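Local coordinates for glycosyl transferase (Staphylococcus aureus, PDB 5TZJ), which is a family 2 glycosyltransferase with a TarS-type linker domain, and binds uridine-diphosphate-N-acetylglucosamine in a pocket, at residues Tyr319-Tyr325 / Ile336-Glu340; Phe33-Asp39 / Leu57-Gln63; Gly332-Ile336 / Phe345-Asp349. One frame throughout, in Å; residues are numbered along the deposited sequence.

Interaction 1: Tyr319-Tyr325 / Ile336-Glu340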
loop_
_atom_site.group_PDB
_atom_site.type_symbol
_atom_site.label_atom_id
_atom_site.label_comp_id
_atom_site.label_asym_id
_atom_site.label_seq_id
_atom_site.Cartn_x
_atom_site.Cartn_y
_atom_site.Cartn_z
ATOM N N TYR A 319 7.595 -15.679 21.601
ATOM C CA TYR A 319 6.849 -14.442 21.802
ATOM C C TYR A 319 5.420 -14.735 22.196
ATOM O O TYR A 319 4.906 -14.180 23.169
ATOM C CB TYR A 319 6.863 -13.590 20.534
ATOM C CG TYR A 319 8.198 -12.932 20.237
ATOM C CD1 TYR A 319 9.148 -12.731 21.253
ATOM C CD2 TYR A 319 8.493 -12.487 18.961
ATOM C CE1 TYR A 319 10.354 -12.106 20.974
ATOM C CE2 TYR A 319 9.691 -11.881 18.659
ATOM C CZ TYR A 319 10.616 -11.660 19.683
ATOM O OH TYR A 319 11.798 -11.021 19.356
ATOM N N ARG A 320 4.756 -15.628 21.446
ATOM C CA ARG A 320 3.336 -15.842 21.669
ATOM C C ARG A 320 3.066 -16.463 23.043
ATOM O O ARG A 320 2.121 -16.082 23.740
ATOM C CB ARG A 320 2.783 -16.732 20.525
ATOM C CG ARG A 320 1.451 -17.277 20.830
ATOM C CD ARG A 320 0.415 -16.186 20.710
ATOM N NE ARG A 320 0.812 -15.259 19.673
ATOM C CZ ARG A 320 0.355 -15.237 18.422
ATOM N NH1 ARG A 320 -0.550 -16.119 17.989
ATOM N NH2 ARG A 320 0.834 -14.313 17.585
ATOM N N GLN A 321 3.880 -17.433 23.442
ATOM C CA GLN A 321 3.758 -18.086 24.727
ATOM C C GLN A 321 4.431 -17.302 25.857
ATOM O O GLN A 321 4.093 -17.510 27.038
ATOM C CB GLN A 321 4.396 -19.460 24.647
ATOM C CG GLN A 321 3.862 -20.351 23.549
ATOM C CD GLN A 321 4.344 -21.776 23.779
ATOM O OE1 GLN A 321 5.465 -21.965 24.228
ATOM N NE2 GLN A 321 3.477 -22.780 23.542
ATOM N N GLY A 322 5.378 -16.426 25.527
ATOM C CA GLY A 322 6.117 -15.739 26.584
ATOM C C GLY A 322 7.026 -16.676 27.352
ATOM O O GLY A 322 7.215 -16.503 28.570
ATOM N N GLN A 323 7.591 -17.656 26.667
ATOM C CA GLN A 323 8.478 -18.675 27.213
ATOM C C GLN A 323 9.763 -18.652 26.395
ATOM O O GLN A 323 9.735 -18.871 25.176
ATOM C CB GLN A 323 7.844 -20.061 27.099
ATOM C CG GLN A 323 6.458 -20.154 27.731
ATOM C CD GLN A 323 6.584 -20.198 29.207
ATOM O OE1 GLN A 323 7.485 -20.884 29.732
ATOM N NE2 GLN A 323 5.727 -19.438 29.907
ATOM N N TYR A 324 10.894 -18.425 27.036
ATOM C CA TYR A 324 12.139 -18.307 26.280
ATOM C C TYR A 324 13.137 -19.341 26.787
ATOM O O TYR A 324 13.100 -19.725 27.956
ATOM C CB TYR A 324 12.699 -16.863 26.395
ATOM C CG TYR A 324 11.665 -15.819 25.972
ATOM C CD1 TYR A 324 11.309 -15.691 24.626
ATOM C CD2 TYR A 324 10.991 -15.051 26.902
ATOM C CE1 TYR A 324 10.355 -14.792 24.216
ATOM C CE2 TYR A 324 10.047 -14.130 26.510
ATOM C CZ TYR A 324 9.728 -14.019 25.147
ATOM O OH TYR A 324 8.792 -13.110 24.724
ATOM N N TYR A 325 14.065 -19.739 25.919
ATOM C CA TYR A 325 15.112 -20.666 26.324
ATOM C C TYR A 325 15.967 -20.081 27.457
ATOM O O TYR A 325 16.107 -20.692 28.522
ATOM C CB TYR A 325 15.979 -21.025 25.117
ATOM C CG TYR A 325 17.172 -21.878 25.493
ATOM C CD1 TYR A 325 17.012 -23.202 25.903
ATOM C CD2 TYR A 325 18.451 -21.366 25.419
ATOM C CE1 TYR A 325 18.122 -23.991 26.236
ATOM C CE2 TYR A 325 19.554 -22.137 25.756
ATOM C CZ TYR A 325 19.395 -23.433 26.153
ATOM O OH TYR A 325 20.519 -24.154 26.478
ATOM N N ILE A 336 17.251 -11.928 24.950
ATOM C CA ILE A 336 16.720 -13.273 24.804
ATOM C C ILE A 336 17.637 -14.100 23.928
ATOM O O ILE A 336 18.037 -13.654 22.837
ATOM C CB ILE A 336 15.315 -13.258 24.175
ATOM C CG1 ILE A 336 14.392 -12.398 25.014
ATOM C CG2 ILE A 336 14.818 -14.696 24.001
ATOM C CD1 ILE A 336 13.156 -12.035 24.267
ATOM N N GLN A 337 17.920 -15.312 24.391
ATOM C CA GLN A 337 18.467 -16.401 23.579
ATOM C C GLN A 337 17.326 -17.388 23.320
ATOM O O GLN A 337 16.782 -17.969 24.278
ATOM C CB GLN A 337 19.606 -17.102 24.319
ATOM C CG GLN A 337 20.283 -18.239 23.547
ATOM C CD GLN A 337 21.374 -18.961 24.401
ATOM O OE1 GLN A 337 21.171 -19.213 25.585
ATOM N NE2 GLN A 337 22.508 -19.270 23.791
ATOM N N PHE A 338 16.979 -17.604 22.053
ATOM C CA PHE A 338 15.786 -18.412 21.812
ATOM C C PHE A 338 16.046 -19.914 21.760
ATOM O O PHE A 338 15.081 -20.683 21.837
ATOM C CB PHE A 338 15.089 -17.981 20.539
ATOM C CG PHE A 338 14.555 -16.582 20.579
ATOM C CD1 PHE A 338 15.352 -15.548 20.232
ATOM C CD2 PHE A 338 13.249 -16.328 20.963
ATOM C CE1 PHE A 338 14.864 -14.215 20.239
ATOM C CE2 PHE A 338 12.741 -15.025 21.020
ATOM C CZ PHE A 338 13.551 -13.958 20.618
ATOM N N ASN A 339 17.303 -20.350 21.700
ATOM C CA ASN A 339 17.634 -21.753 21.526
ATOM C C ASN A 339 19.066 -21.960 21.962
ATOM O O ASN A 339 19.902 -21.059 21.814
ATOM C CB ASN A 339 17.507 -22.184 20.053
ATOM C CG ASN A 339 16.391 -23.158 19.827
ATOM O OD1 ASN A 339 16.127 -24.023 20.661
ATOM N ND2 ASN A 339 15.710 -23.027 18.675
ATOM N N GLU A 340 19.369 -23.175 22.405
ATOM C CA GLU A 340 20.734 -23.468 22.826
ATOM C C GLU A 340 21.730 -23.168 21.708
ATOM O O GLU A 340 21.489 -23.478 20.533
ATOM C CB GLU A 340 20.866 -24.932 23.240
ATOM C CG GLU A 340 22.313 -25.334 23.550
ATOM C CD GLU A 340 22.444 -26.730 24.175
ATOM O OE1 GLU A 340 21.970 -26.936 25.326
ATOM O OE2 GLU A 340 23.045 -27.616 23.523
HETATM O O HOH W 1 12.770 -19.704 23.189
#
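Tyr319 and Phe338 form an offset edge-to-face pair, the edge of the phenylalanine turned toward the tyrosine face, with centroids 5.5 Å apart and planes at 81°. The touch is made by Phe338 CZ, 3.7 Å from Tyr319 CE1. The phenol oxygen of Tyr319, beside the same contact, is hydrogen-bonded to Lys296 O.

A CH-pi contact joins the second tyrosine to the strand: Ile336 CD1 stands over one face of Tyr324, 4.0 Å from the ring centroid. The other branch of the isoleucine, CG2, lies 3.7 Å from Tyr324 CD1 and also covers the centre of the Phe338 ring, so that one residue is wedged between two aromatic groups. Tyr324 and Phe338 run side by side in the same direction.

Tyr325 packs differently. Its CG is anti to the backbone N (chi1 174°), which lays the ring alongside Gln337 and against the Asn339-Glu340 peptide, with Glu340 N over one face. Gln337 OE1 sits at the ring edge, 3.3 Å from Tyr325 CE2, while the amide nitrogen of Gln337 is hydrogen-bonded to Glu342 O.

Polar linkage between the backbones runs through a water, which accepts from Tyr325 N (3.0 Å) and donates to Phe338 O (2.9 Å).

Between Tyr319 and the other two tyrosines the chain leaves the helix at Gly322. This residue, with positive phi (69°), is the C-prime residue of a Schellman motif closed by Gln323 N to Ser318 O and a weak Gly322 N to Tyr319 O bond. This is a Schellman-capped helix, 309-321, passing into a three-stranded antiparallel sheet that packs back on the helix end.

Interaction 2: Phe33-Asp39 / Leu57-Gln63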
loop_
_atom_site.group_PDB
_atom_site.type_symbol
_atom_site.label_atom_id
_atom_site.label_comp_id
_atom_site.label_asym_id
_atom_site.label_seq_id
_atom_site.Cartn_x
_atom_site.Cartn_y
_atom_site.Cartn_z
ATOM N N PHE A 33 -12.219 17.900 -14.720
ATOM C CA PHE A 33 -11.717 16.567 -14.417
ATOM C C PHE A 33 -12.324 15.591 -15.410
ATOM O O PHE A 33 -13.241 15.923 -16.177
ATOM C CB PHE A 33 -11.969 16.148 -12.948
ATOM C CG PHE A 33 -13.415 15.878 -12.584
ATOM C CD1 PHE A 33 -14.263 16.915 -12.245
ATOM C CD2 PHE A 33 -13.916 14.591 -12.536
ATOM C CE1 PHE A 33 -15.582 16.667 -11.885
ATOM C CE2 PHE A 33 -15.235 14.341 -12.166
ATOM C CZ PHE A 33 -16.061 15.385 -11.833
ATOM N N GLU A 34 -11.729 14.408 -15.447
ATOM C CA GLU A 34 -12.173 13.328 -16.296
ATOM C C GLU A 34 -12.197 12.075 -15.439
ATOM O O GLU A 34 -11.495 12.006 -14.422
ATOM C CB GLU A 34 -11.239 13.129 -17.496
ATOM C CG GLU A 34 -9.870 12.522 -17.148
ATOM C CD GLU A 34 -8.993 12.365 -18.376
ATOM O OE1 GLU A 34 -9.496 12.602 -19.494
ATOM O OE2 GLU A 34 -7.801 12.021 -18.242
ATOM N N VAL A 35 -13.034 11.113 -15.828
ATOM C CA VAL A 35 -13.150 9.851 -15.119
ATOM C C VAL A 35 -12.717 8.785 -16.097
ATOM O O VAL A 35 -13.340 8.634 -17.154
ATOM C CB VAL A 35 -14.583 9.597 -14.618
ATOM C CG1 VAL A 35 -14.661 8.247 -13.829
ATOM C CG2 VAL A 35 -15.073 10.748 -13.807
ATOM N N VAL A 36 -11.644 8.072 -15.771
ATOM C CA VAL A 36 -11.055 7.092 -16.671
ATOM C C VAL A 36 -11.366 5.727 -16.099
ATOM O O VAL A 36 -10.789 5.309 -15.083
ATOM C CB VAL A 36 -9.545 7.283 -16.850
ATOM C CG1 VAL A 36 -9.022 6.332 -17.958
ATOM C CG2 VAL A 36 -9.226 8.755 -17.127
ATOM N N VAL A 37 -12.291 5.047 -16.750
ATOM C CA VAL A 37 -12.781 3.752 -16.324
ATOM C C VAL A 37 -12.164 2.724 -17.249
ATOM O O VAL A 37 -12.390 2.774 -18.477
ATOM C CB VAL A 37 -14.323 3.691 -16.373
ATOM C CG1 VAL A 37 -14.817 2.249 -16.020
ATOM C CG2 VAL A 37 -14.927 4.736 -15.425
ATOM N N VAL A 38 -11.403 1.789 -16.672
ATOM C CA VAL A 38 -10.915 0.642 -17.413
ATOM C C VAL A 38 -11.515 -0.620 -16.807
ATOM O O VAL A 38 -11.278 -0.947 -15.637
ATOM C CB VAL A 38 -9.387 0.570 -17.439
ATOM C CG1 VAL A 38 -8.940 -0.669 -18.294
ATOM C CG2 VAL A 38 -8.861 1.843 -18.004
ATOM N N ASP A 39 -12.281 -1.347 -17.615
ATOM C CA ASP A 39 -13.016 -2.500 -17.131
ATOM C C ASP A 39 -12.196 -3.757 -17.399
ATOM O O ASP A 39 -11.808 -4.030 -18.550
ATOM C CB ASP A 39 -14.395 -2.601 -17.811
ATOM C CG ASP A 39 -15.176 -3.802 -17.324
ATOM O OD1 ASP A 39 -15.718 -3.741 -16.179
ATOM O OD2 ASP A 39 -15.217 -4.811 -18.068
ATOM N N LEU A 57 -20.550 13.083 -16.891
ATOM C CA LEU A 57 -19.141 13.191 -16.558
ATOM C C LEU A 57 -18.324 13.312 -17.836
ATOM O O LEU A 57 -18.749 12.894 -18.907
ATOM C CB LEU A 57 -18.693 11.967 -15.760
ATOM C CG LEU A 57 -19.332 12.005 -14.364
ATOM C CD1 LEU A 57 -19.235 10.641 -13.663
ATOM C CD2 LEU A 57 -18.720 13.134 -13.485
ATOM N N ASN A 58 -17.145 13.893 -17.715
ATOM C CA ASN A 58 -16.117 13.767 -18.742
ATOM C C ASN A 58 -15.579 12.341 -18.670
ATOM O O ASN A 58 -14.761 12.018 -17.815
ATOM C CB ASN A 58 -15.017 14.786 -18.485
ATOM C CG ASN A 58 -14.165 15.027 -19.684
ATOM O OD1 ASN A 58 -14.379 14.416 -20.728
ATOM N ND2 ASN A 58 -13.214 15.955 -19.568
ATOM N N LEU A 59 -16.024 11.472 -19.555
ATOM C CA LEU A 59 -15.892 10.045 -19.312
ATOM C C LEU A 59 -14.992 9.409 -20.366
ATOM O O LEU A 59 -15.122 9.695 -21.556
ATOM C CB LEU A 59 -17.288 9.435 -19.311
ATOM C CG LEU A 59 -17.595 8.173 -18.533
ATOM C CD1 LEU A 59 -19.078 7.767 -18.616
ATOM C CD2 LEU A 59 -16.769 7.143 -19.108
ATOM N N LYS A 60 -14.064 8.558 -19.927
ATOM C CA LYS A 60 -13.305 7.698 -20.825
ATOM C C LYS A 60 -13.505 6.256 -20.372
ATOM O O LYS A 60 -13.190 5.921 -19.224
ATOM C CB LYS A 60 -11.809 8.052 -20.814
ATOM C CG LYS A 60 -11.429 9.333 -21.509
ATOM C CD LYS A 60 -9.927 9.569 -21.334
ATOM C CE LYS A 60 -9.478 10.839 -22.056
ATOM N NZ LYS A 60 -8.202 11.383 -21.480
ATOM N N VAL A 61 -14.016 5.407 -21.262
ATOM C CA VAL A 61 -14.273 3.994 -20.968
ATOM C C VAL A 61 -13.495 3.130 -21.951
ATOM O O VAL A 61 -13.551 3.344 -23.171
ATOM C CB VAL A 61 -15.779 3.631 -21.073
ATOM C CG1 VAL A 61 -16.027 2.148 -20.787
ATOM C CG2 VAL A 61 -16.577 4.422 -20.143
ATOM N N SER A 62 -12.834 2.104 -21.430
ATOM C CA SER A 62 -12.375 1.047 -22.304
ATOM C C SER A 62 -12.429 -0.244 -21.506
ATOM O O SER A 62 -12.676 -0.237 -20.291
ATOM C CB SER A 62 -10.975 1.334 -22.834
ATOM O OG SER A 62 -10.056 1.359 -21.762
ATOM N N GLN A 63 -12.228 -1.361 -22.204
ATOM C CA GLN A 63 -12.352 -2.659 -21.567
ATOM C C GLN A 63 -11.275 -3.586 -22.094
ATOM O O GLN A 63 -11.079 -3.678 -23.312
ATOM C CB GLN A 63 -13.744 -3.262 -21.823
ATOM C CG GLN A 63 -13.936 -4.694 -21.323
ATOM C CD GLN A 63 -15.316 -5.230 -21.682
ATOM O OE1 GLN A 63 -15.618 -5.461 -22.863
ATOM N NE2 GLN A 63 -16.171 -5.419 -20.675
HETATM O O HOH W 2 -16.140 15.148 -15.354
HETATM O O HOH W 3 -10.575 4.104 -20.658
#
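Leu57 opens the contact with its two methyls divided: CD2 lies 3.9 Å from Phe33 CZ, and CD1 reaches Val35 CG2. At Asn58 the backbone takes over, with Asn58 O accepting from Val35 N at 2.8 Å. Its side-chain ND2 gives a weak bond to Phe33 O, an oxygen also reached by a water that accepts from Asn58 N and sits over the centre of the Phe33 ring.

Leu59 pairs with Val35 in parallel register. Lys60 N donates to Val35 O and Lys60 O accepts from Val37 N. The extended lysine chain brings NZ to Glu34 OE1, a salt bridge of 2.7 Å made from the syn side, somewhat out of the carboxylate plane. Lys60 NZ also meets Glu83 in a salt bridge, so that one ammonium lies between two carboxylates; Glu34 OE2 is bound by Ser4 OG and Glu83 N.

Val61 pairs with Val37 in the same register. Ser62 N bonds to Val37 O (3.1 Å), and Ser62 O takes the N-H of Asp39. Gln63 ends the strand alongside Asp39: its NE2 donates to Asp39 OD2 at 2.8 Å, nearly straight (175°) but from above the carboxylate plane, while OD1 is bound by Ser42 and Thr9.

Strand 33-39 is flanked by strand 3-9 on its other edge. Helix 72-81 covers the Val36 and Val38 face, helices 16-24 and 46-51 the face of Val35, Val61 and Asp39; helix 46-51 is the connection of this beta-alpha-beta unit.

Interaction 3: Gly332-Ile336 / Phe345-Asp349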
loop_
_atom_site.group_PDB
_atom_site.type_symbol
_atom_site.label_atom_id
_atom_site.label_comp_id
_atom_site.label_asym_id
_atom_site.label_seq_id
_atom_site.Cartn_x
_atom_site.Cartn_y
_atom_site.Cartn_z
ATOM N N GLY A 332 14.686 -2.903 32.011
ATOM C CA GLY A 332 13.277 -3.158 31.778
ATOM C C GLY A 332 12.934 -3.827 30.448
ATOM O O GLY A 332 11.749 -3.959 30.137
ATOM N N LYS A 333 13.924 -4.279 29.674
ATOM C CA LYS A 333 13.716 -4.978 28.408
ATOM C C LYS A 333 14.339 -6.377 28.469
ATOM O O LYS A 333 15.077 -6.719 29.408
ATOM C CB LYS A 333 14.308 -4.162 27.253
ATOM C CG LYS A 333 13.719 -2.773 27.164
ATOM C CD LYS A 333 14.354 -2.043 26.029
ATOM C CE LYS A 333 14.232 -0.552 26.183
ATOM N NZ LYS A 333 15.310 0.074 25.340
ATOM N N LEU A 334 14.021 -7.217 27.478
ATOM C CA LEU A 334 14.521 -8.595 27.498
ATOM C C LEU A 334 15.713 -8.771 26.554
ATOM O O LEU A 334 15.664 -8.379 25.383
ATOM C CB LEU A 334 13.424 -9.588 27.117
ATOM C CG LEU A 334 12.154 -9.570 27.964
ATOM C CD1 LEU A 334 11.229 -10.613 27.439
ATOM C CD2 LEU A 334 12.465 -9.791 29.452
ATOM N N ASN A 335 16.741 -9.460 27.043
ATOM C CA ASN A 335 17.851 -9.942 26.232
ATOM C C ASN A 335 17.639 -11.455 26.132
ATOM O O ASN A 335 17.817 -12.191 27.111
ATOM C CB ASN A 335 19.225 -9.595 26.848
ATOM C CG ASN A 335 19.483 -8.110 26.981
ATOM O OD1 ASN A 335 18.784 -7.262 26.417
ATOM N ND2 ASN A 335 20.530 -7.780 27.727
ATOM N N ILE A 336 17.251 -11.928 24.950
ATOM C CA ILE A 336 16.720 -13.273 24.804
ATOM C C ILE A 336 17.637 -14.100 23.928
ATOM O O ILE A 336 18.037 -13.654 22.837
ATOM C CB ILE A 336 15.315 -13.258 24.175
ATOM C CG1 ILE A 336 14.392 -12.398 25.014
ATOM C CG2 ILE A 336 14.818 -14.696 24.001
ATOM C CD1 ILE A 336 13.156 -12.035 24.267
ATOM N N PHE A 345 19.708 -11.844 21.569
ATOM C CA PHE A 345 19.214 -10.614 20.947
ATOM C C PHE A 345 18.737 -9.647 22.019
ATOM O O PHE A 345 17.855 -9.999 22.807
ATOM C CB PHE A 345 18.041 -10.920 19.992
ATOM C CG PHE A 345 18.443 -11.798 18.875
ATOM C CD1 PHE A 345 18.926 -11.229 17.694
ATOM C CD2 PHE A 345 18.444 -13.185 19.024
ATOM C CE1 PHE A 345 19.338 -12.026 16.635
ATOM C CE2 PHE A 345 18.877 -14.006 17.941
ATOM C CZ PHE A 345 19.296 -13.418 16.760
ATOM N N GLU A 346 19.241 -8.413 21.989
ATOM C CA GLU A 346 19.117 -7.486 23.114
ATOM C C GLU A 346 18.013 -6.455 22.887
ATOM O O GLU A 346 17.655 -6.148 21.736
ATOM C CB GLU A 346 20.440 -6.750 23.337
ATOM C CG GLU A 346 21.615 -7.684 23.529
ATOM C CD GLU A 346 22.736 -7.066 24.377
ATOM O OE1 GLU A 346 22.905 -5.820 24.388
ATOM O OE2 GLU A 346 23.424 -7.861 25.044
ATOM N N GLY A 347 17.475 -5.926 24.007
ATOM C CA GLY A 347 16.623 -4.733 23.977
ATOM C C GLY A 347 15.169 -4.989 23.618
ATOM O O GLY A 347 14.441 -4.069 23.201
ATOM N N ILE A 348 14.695 -6.205 23.786
ATOM C CA ILE A 348 13.388 -6.562 23.225
ATOM C C ILE A 348 12.268 -6.114 24.154
ATOM O O ILE A 348 12.270 -6.404 25.367
ATOM C CB ILE A 348 13.328 -8.061 22.961
ATOM C CG1 ILE A 348 14.234 -8.376 21.752
ATOM C CG2 ILE A 348 11.873 -8.512 22.799
ATOM C CD1 ILE A 348 14.562 -9.837 21.598
ATOM N N ASP A 349 11.317 -5.377 23.583
ATOM C CA ASP A 349 10.164 -4.847 24.295
ATOM C C ASP A 349 9.025 -4.695 23.260
ATOM O O ASP A 349 9.234 -5.071 22.050
ATOM C CB ASP A 349 10.513 -3.515 24.934
ATOM C CG ASP A 349 11.049 -2.515 23.924
ATOM O OD1 ASP A 349 11.011 -2.799 22.709
ATOM O OD2 ASP A 349 11.492 -1.418 24.332
HETATM O O HOH W 4 15.539 -1.556 22.797
HETATM O O HOH W 5 21.928 -5.092 27.451
#
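Asn335 and Glu346 stack their flat ends, the amide plane lying only 4° from the carboxylate plane, with Asn335 ND2 3.9 Å from Glu346 OE2. The amide's OD1 accepts from Gly347 N (3.1 Å), the donor tilted from the carbonyl plane, and ND2 donates to a water at 3.0 Å that makes a weak link to Glu346 OE1. With CG of Asn335 anti to the carbonyl carbon (chi1 -62°), the amide is turned across to the partner strand. The Phe345 ring has Ile336 O near its plane at the edge, 3.9 Å from CD2, and pairs edge-to-face with His302.

Two antiparallel hydrogen-bonded pairs join the backbones. Leu334 and Ile348 exchange bonds, with Leu334 N to Ile348 O at 2.9 Å in the carbonyl plane. Ile336 and Phe345 also exchange two bonds, their donors tilted well out of the carbonyl planes, with Phe345 N 2.8 Å from Ile336 O. On the face bearing Leu334 and Ile348, the tips of two isoleucines meet across the strands, Ile336 CD1 3.7 Å from Ile348 CD1, their side chains crossing at about a right angle.

Lys333 stretches beside Asp349, the last modelled residue, pointing the same way. The touch is made by its aliphatic part, CD lying 3.4 Å from Asp349 OD2; the ammonium, beyond salt-bridge range, is tied instead through a water to Gly347 O, which also receives the hydroxyl of Ser295.

Between the two pairs the register slips by one residue. Gly347, with positive phi (82°), and Ile348 both face Leu334: a G1 beta bulge in the hairpin of strands 333-337 and 344-348.

Overall arrangement
Interaction 2 comes first along the chain and belongs to the parallel core of the family 2 glycosyltransferase region, where the Val38 side chain lies about 7 Å from the bound uridine-diphosphate-N-acetylglucosamine. Interactions 1 and 3 follow at the far C-terminal end, on the opposite side of the chain's centre, with centres about 55 and 54 Å from that of interaction 2. Those two are neighbours, with centres about 11 Å apart: they share Ile336 and strand 333-337, and Tyr319, Tyr324 and Phe338 pack on Ile348, Leu334 and Phe345, respectively. Together they join two strands of the small antiparallel sheet, which strand 326-330 completes, and seat it on helix 309-321, remote from the ligand pocket.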